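Zinc-binding protein TroA (PDB 1K0F) binds zinc with high affinity and specificity in the periplasm and hands it to the membrane permease of the TroABC importer. Local coordinates at residues A[17-22]-A[112-117]; A[205-210]-A[230-235]. All coordinates share one frame; numbering follows the deposited sequence.

Contact 1 (A[17-22]-A[112-117]); sequences KNIAQG and YSVKAV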
loop_
_atom_site.group_PDB
_atom_site.type_symbol
_atom_site.label_atom_id
_atom_site.label_comp_id
_atom_site.label_asym_id
_atom_site.label_seq_id
_atom_site.Cartn_x
_atom_site.Cartn_y
_atom_site.Cartn_z
ATOM N N LYS A 17 -13.440 -8.309 -0.580
ATOM C CA LYS A 17 -13.864 -9.139 -1.701
ATOM C C LYS A 17 -13.659 -10.632 -1.452
ATOM O O LYS A 17 -14.575 -11.443 -1.606
ATOM C CB LYS A 17 -13.092 -8.736 -2.958
ATOM C CG LYS A 17 -13.449 -7.358 -3.475
ATOM C CD LYS A 17 -13.247 -7.252 -4.963
ATOM C CE LYS A 17 -12.055 -6.370 -5.283
ATOM N NZ LYS A 17 -12.461 -5.166 -6.054
ATOM N N ASN A 18 -12.441 -10.980 -1.063
ATOM C CA ASN A 18 -12.082 -12.364 -0.812
ATOM C C ASN A 18 -12.867 -12.970 0.335
ATOM O O ASN A 18 -13.279 -14.126 0.254
ATOM C CB ASN A 18 -10.590 -12.459 -0.530
ATOM C CG ASN A 18 -9.750 -12.189 -1.756
ATOM O OD1 ASN A 18 -9.683 -13.011 -2.663
ATOM N ND2 ASN A 18 -9.114 -11.029 -1.797
ATOM N N ILE A 19 -13.066 -12.186 1.394
ATOM C CA ILE A 19 -13.793 -12.624 2.591
ATOM C C ILE A 19 -15.314 -12.546 2.467
ATOM O O ILE A 19 -15.995 -13.560 2.551
ATOM C CB ILE A 19 -13.387 -11.807 3.848
ATOM C CG1 ILE A 19 -11.879 -11.927 4.081
ATOM C CG2 ILE A 19 -14.145 -12.321 5.060
ATOM C CD1 ILE A 19 -11.290 -10.805 4.872
ATOM N N ALA A 20 -15.843 -11.339 2.291
ATOM C CA ALA A 20 -17.291 -11.157 2.162
ATOM C C ALA A 20 -17.827 -11.661 0.829
ATOM O O ALA A 20 -18.957 -12.154 0.755
ATOM C CB ALA A 20 -17.656 -9.684 2.336
ATOM N N GLN A 21 -17.013 -11.542 -0.217
ATOM C CA GLN A 21 -17.421 -11.972 -1.537
ATOM C C GLN A 21 -18.696 -11.233 -1.905
ATOM O O GLN A 21 -18.759 -10.006 -1.794
ATOM C CB GLN A 21 -17.669 -13.472 -1.546
ATOM C CG GLN A 21 -16.623 -14.231 -0.794
ATOM C CD GLN A 21 -15.788 -15.075 -1.705
ATOM O OE1 GLN A 21 -14.562 -14.958 -1.741
ATOM N NE2 GLN A 21 -16.447 -15.940 -2.460
ATOM N N GLY A 22 -19.709 -11.980 -2.320
ATOM C CA GLY A 22 -20.958 -11.365 -2.722
ATOM C C GLY A 22 -21.947 -11.236 -1.597
ATOM O O GLY A 22 -23.132 -11.016 -1.831
ATOM N N TYR A 112 -2.707 -8.844 10.048
ATOM C CA TYR A 112 -3.389 -8.169 11.147
ATOM C C TYR A 112 -4.558 -7.385 10.542
ATOM O O TYR A 112 -5.722 -7.645 10.846
ATOM C CB TYR A 112 -2.431 -7.193 11.864
ATOM C CG TYR A 112 -1.494 -7.812 12.888
ATOM C CD1 TYR A 112 -1.822 -7.831 14.251
ATOM C CD2 TYR A 112 -0.256 -8.337 12.502
ATOM C CE1 TYR A 112 -0.937 -8.354 15.197
ATOM C CE2 TYR A 112 0.635 -8.863 13.444
ATOM C CZ TYR A 112 0.285 -8.867 14.790
ATOM O OH TYR A 112 1.158 -9.377 15.725
ATOM N N SER A 113 -4.236 -6.432 9.674
ATOM C CA SER A 113 -5.248 -5.604 9.029
ATOM C C SER A 113 -6.285 -6.432 8.276
ATOM O O SER A 113 -7.452 -6.046 8.192
ATOM C CB SER A 113 -4.588 -4.616 8.070
ATOM O OG SER A 113 -3.622 -3.844 8.747
ATOM N N VAL A 114 -5.865 -7.561 7.717
ATOM C CA VAL A 114 -6.798 -8.412 6.995
ATOM C C VAL A 114 -7.679 -9.049 8.057
ATOM O O VAL A 114 -8.887 -9.207 7.863
ATOM C CB VAL A 114 -6.072 -9.508 6.205
ATOM C CG1 VAL A 114 -7.067 -10.571 5.768
ATOM C CG2 VAL A 114 -5.372 -8.905 4.999
ATOM N N LYS A 115 -7.062 -9.394 9.189
ATOM C CA LYS A 115 -7.774 -9.999 10.317
ATOM C C LYS A 115 -8.872 -9.036 10.743
ATOM O O LYS A 115 -10.009 -9.434 11.000
ATOM C CB LYS A 115 -6.815 -10.253 11.494
ATOM C CG LYS A 115 -7.373 -11.180 12.578
ATOM C CD LYS A 115 -7.109 -10.653 13.984
ATOM C CE LYS A 115 -6.659 -11.763 14.913
ATOM N NZ LYS A 115 -5.329 -11.433 15.505
ATOM N N ALA A 116 -8.501 -7.759 10.801
ATOM C CA ALA A 116 -9.405 -6.678 11.169
ATOM C C ALA A 116 -10.576 -6.633 10.187
ATOM O O ALA A 116 -11.733 -6.555 10.588
ATOM C CB ALA A 116 -8.650 -5.350 11.154
ATOM N N VAL A 117 -10.265 -6.677 8.899
ATOM C CA VAL A 117 -11.297 -6.658 7.870
ATOM C C VAL A 117 -12.267 -7.824 8.076
ATOM O O VAL A 117 -13.483 -7.640 8.140
ATOM C CB VAL A 117 -10.678 -6.788 6.481
ATOM C CG1 VAL A 117 -11.767 -6.824 5.443
ATOM C CG2 VAL A 117 -9.733 -5.632 6.223
#
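The flat group in this contact is the peptide carbonyl of V114. CD1 of I19 lies 4.2 Å from V114 O, approaching from the oxygen end but tilted well out of the carbonyl plane. This is a methyl-to-oxygen contact, not a polar bond. The rest is aliphatic. CD1 of I19 also meets CG1 of V117 at 4.0 Å and CG1 of V114 at 4.3 Å. One methyl thus reaches two side chains set three residues apart on one helix. Nearly extended at chi2 (157°), the I19 branch carries CD1 forward to them. V117 turns CG1 anti to its backbone N (chi1 178°), and the two side chains meet at a slant. All three residues are buried, though the shared surface is small, 96 Å². I19 also packs on Y118 and L121, which follow on helix 107-124. V117 packs on I12, A15 and V16 of helix 10-20 and on V82. The contact belongs to a longer apolar interface between the two helices. Helix 10-20 joins parallel strands 4-7 and 25-28 of the N-terminal lobe. Helix 129-156, the long backbone helix of this family, adds Y139 against V114, and its R135 hydrogen-bonds the carbonyl oxygen of I19.

Contact 2 (A[205-210]-A[230-235]); sequences FIAQRK and DAVQAR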
loop_
_atom_site.group_PDB
_atom_site.type_symbol
_atom_site.label_atom_id
_atom_site.label_comp_id
_atom_site.label_asym_id
_atom_site.label_seq_id
_atom_site.Cartn_x
_atom_site.Cartn_y
_atom_site.Cartn_z
ATOM N N PHE A 205 23.333 9.723 -5.323
ATOM C CA PHE A 205 23.298 8.484 -4.566
ATOM C C PHE A 205 23.118 7.308 -5.506
ATOM O O PHE A 205 23.825 6.309 -5.417
ATOM C CB PHE A 205 22.149 8.501 -3.576
ATOM C CG PHE A 205 21.751 7.145 -3.121
ATOM C CD1 PHE A 205 22.613 6.393 -2.318
ATOM C CD2 PHE A 205 20.527 6.605 -3.497
ATOM C CE1 PHE A 205 22.263 5.115 -1.889
ATOM C CE2 PHE A 205 20.153 5.323 -3.079
ATOM C CZ PHE A 205 21.029 4.572 -2.268
ATOM N N ILE A 206 22.165 7.456 -6.415
ATOM C CA ILE A 206 21.846 6.434 -7.399
ATOM C C ILE A 206 22.982 6.313 -8.421
ATOM O O ILE A 206 23.232 5.234 -8.964
ATOM C CB ILE A 206 20.515 6.778 -8.126
ATOM C CG1 ILE A 206 19.366 6.809 -7.121
ATOM C CG2 ILE A 206 20.214 5.749 -9.202
ATOM C CD1 ILE A 206 18.208 7.669 -7.568
ATOM N N ALA A 207 23.676 7.418 -8.676
ATOM C CA ALA A 207 24.779 7.409 -9.638
ATOM C C ALA A 207 26.043 6.831 -9.005
ATOM O O ALA A 207 26.848 6.184 -9.676
ATOM C CB ALA A 207 25.044 8.817 -10.138
ATOM N N GLN A 208 26.205 7.075 -7.712
ATOM C CA GLN A 208 27.351 6.581 -6.984
ATOM C C GLN A 208 27.208 5.068 -6.869
ATOM O O GLN A 208 28.088 4.322 -7.289
ATOM C CB GLN A 208 27.395 7.221 -5.598
ATOM C CG GLN A 208 28.524 8.227 -5.445
ATOM C CD GLN A 208 28.050 9.588 -4.964
ATOM O OE1 GLN A 208 28.661 10.623 -5.277
ATOM N NE2 GLN A 208 26.964 9.599 -4.196
ATOM N N ARG A 209 26.084 4.625 -6.315
ATOM C CA ARG A 209 25.820 3.202 -6.149
ATOM C C ARG A 209 25.491 2.546 -7.487
ATOM O O ARG A 209 25.378 1.323 -7.575
ATOM C CB ARG A 209 24.670 2.994 -5.159
ATOM C CG ARG A 209 24.760 3.878 -3.920
ATOM C CD ARG A 209 25.773 3.340 -2.929
ATOM N NE ARG A 209 25.526 1.936 -2.622
ATOM C CZ ARG A 209 24.518 1.505 -1.870
ATOM N NH1 ARG A 209 23.666 2.374 -1.351
ATOM N NH2 ARG A 209 24.363 0.207 -1.630
ATOM N N LYS A 210 25.332 3.361 -8.526
ATOM C CA LYS A 210 25.036 2.860 -9.870
ATOM C C LYS A 210 23.819 1.929 -9.929
ATOM O O LYS A 210 23.949 0.766 -10.283
ATOM C CB LYS A 210 26.260 2.120 -10.427
ATOM C CG LYS A 210 27.268 3.000 -11.143
ATOM C CD LYS A 210 28.510 3.211 -10.297
ATOM C CE LYS A 210 29.209 4.526 -10.645
ATOM N NZ LYS A 210 30.465 4.325 -11.439
ATOM N N ASP A 230 16.750 11.878 -14.898
ATOM C CA ASP A 230 17.573 12.799 -15.682
ATOM C C ASP A 230 18.686 13.393 -14.841
ATOM O O ASP A 230 19.788 13.626 -15.331
ATOM C CB ASP A 230 16.726 13.930 -16.226
ATOM C CG ASP A 230 15.605 13.434 -17.065
ATOM O OD1 ASP A 230 15.689 12.265 -17.503
ATOM O OD2 ASP A 230 14.653 14.208 -17.283
ATOM N N ALA A 231 18.379 13.662 -13.576
ATOM C CA ALA A 231 19.369 14.210 -12.663
ATOM C C ALA A 231 20.461 13.155 -12.524
ATOM O O ALA A 231 21.648 13.474 -12.473
ATOM C CB ALA A 231 18.734 14.501 -11.322
ATOM N N VAL A 232 20.056 11.890 -12.487
ATOM C CA VAL A 232 21.018 10.813 -12.385
ATOM C C VAL A 232 21.828 10.828 -13.667
ATOM O O VAL A 232 23.050 10.744 -13.640
ATOM C CB VAL A 232 20.325 9.456 -12.254
ATOM C CG1 VAL A 232 21.363 8.366 -12.055
ATOM C CG2 VAL A 232 19.367 9.478 -11.084
ATOM N N GLN A 233 21.127 10.940 -14.792
ATOM C CA GLN A 233 21.768 10.981 -16.102
ATOM C C GLN A 233 22.825 12.079 -16.151
ATOM O O GLN A 233 23.940 11.871 -16.634
ATOM C CB GLN A 233 20.724 11.243 -17.187
ATOM C CG GLN A 233 20.746 10.248 -18.335
ATOM C CD GLN A 233 19.561 9.309 -18.297
ATOM O OE1 GLN A 233 19.010 8.946 -19.338
ATOM N NE2 GLN A 233 19.154 8.915 -17.090
ATOM N N ALA A 234 22.454 13.255 -15.654
ATOM C CA ALA A 234 23.343 14.400 -15.621
ATOM C C ALA A 234 24.458 14.142 -14.612
ATOM O O ALA A 234 25.304 15.002 -14.374
ATOM C CB ALA A 234 22.564 15.642 -15.240
ATOM N N ARG A 235 24.453 12.952 -14.018
ATOM C CA ARG A 235 25.473 12.573 -13.047
ATOM C C ARG A 235 26.354 11.421 -13.540
ATOM O O ARG A 235 27.168 10.882 -12.788
ATOM C CB ARG A 235 24.816 12.187 -11.724
ATOM C CG ARG A 235 24.002 13.304 -11.093
ATOM C CD ARG A 235 24.698 13.882 -9.867
ATOM N NE ARG A 235 23.752 14.500 -8.940
ATOM C CZ ARG A 235 24.077 15.441 -8.055
ATOM N NH1 ARG A 235 25.328 15.879 -7.970
ATOM N NH2 ARG A 235 23.149 15.944 -7.253
#
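V232 stands with CG1 anti to its backbone N (chi1 -176°) and CG2 beside that N. This puts CG1 against CG2 of I206, and CG2 beside CB and CD1 of I206. In I206 it is CG2 that lies anti to the N, while CG1 sits beside it (chi1 -62°). The contact packs two helices of the C-terminal alpha/beta lobe, 196-208 and 225-233, which alternate with strands 213-217 and 240-245. CG2 of I206 touches CG1 of V232 at 4.0 Å. CD1 of I206 touches CG2 of V232 at 4.1 Å. The two side chains cross at about a right angle. CG2 of V232 is also 4.2 Å from CB of I206. I206 also packs on V165 of strand 163-166, which places this part of the interface next to the strands. A207 has a small methyl and lets the backbones come close: its CA is 5.8 Å from the CA of V232. CG1 of V232 also lies 4.2 Å from CB of A207. A207 and V232 both touch H237, in the loop that follows. The outer margin is formed by R235, just past helix 225-233. Its side chain packs on A203 and A204 of helix 196-208, and its NH2 makes a weak hydrogen bond to the carbonyl oxygen of Q200. At the exposed margin, CB of A207 lies 3.7 Å from CB of R235.

Overall arrangement
From the N terminus, contact 1 comes first. It closes a loop of 89 residues between 17-22 and 112-117. That loop holds three of the four strands of the parallel sheet and two zinc ligands, H37 and H102. The chain then runs through the long helix 129-156 and passes the third ligand, H168. Contact 2 closes a shorter loop of 19 residues, which includes strand 213-217. The last ligand, D248, follows it. The contacts are in series and neither nest nor cross. The centres of contact 1 and contact 2 are about 42 Å apart. They lie on opposite sides of the chain's centre. Contact 1 ties helices of the N-terminal lobe, contact 2 those of the C-terminal lobe.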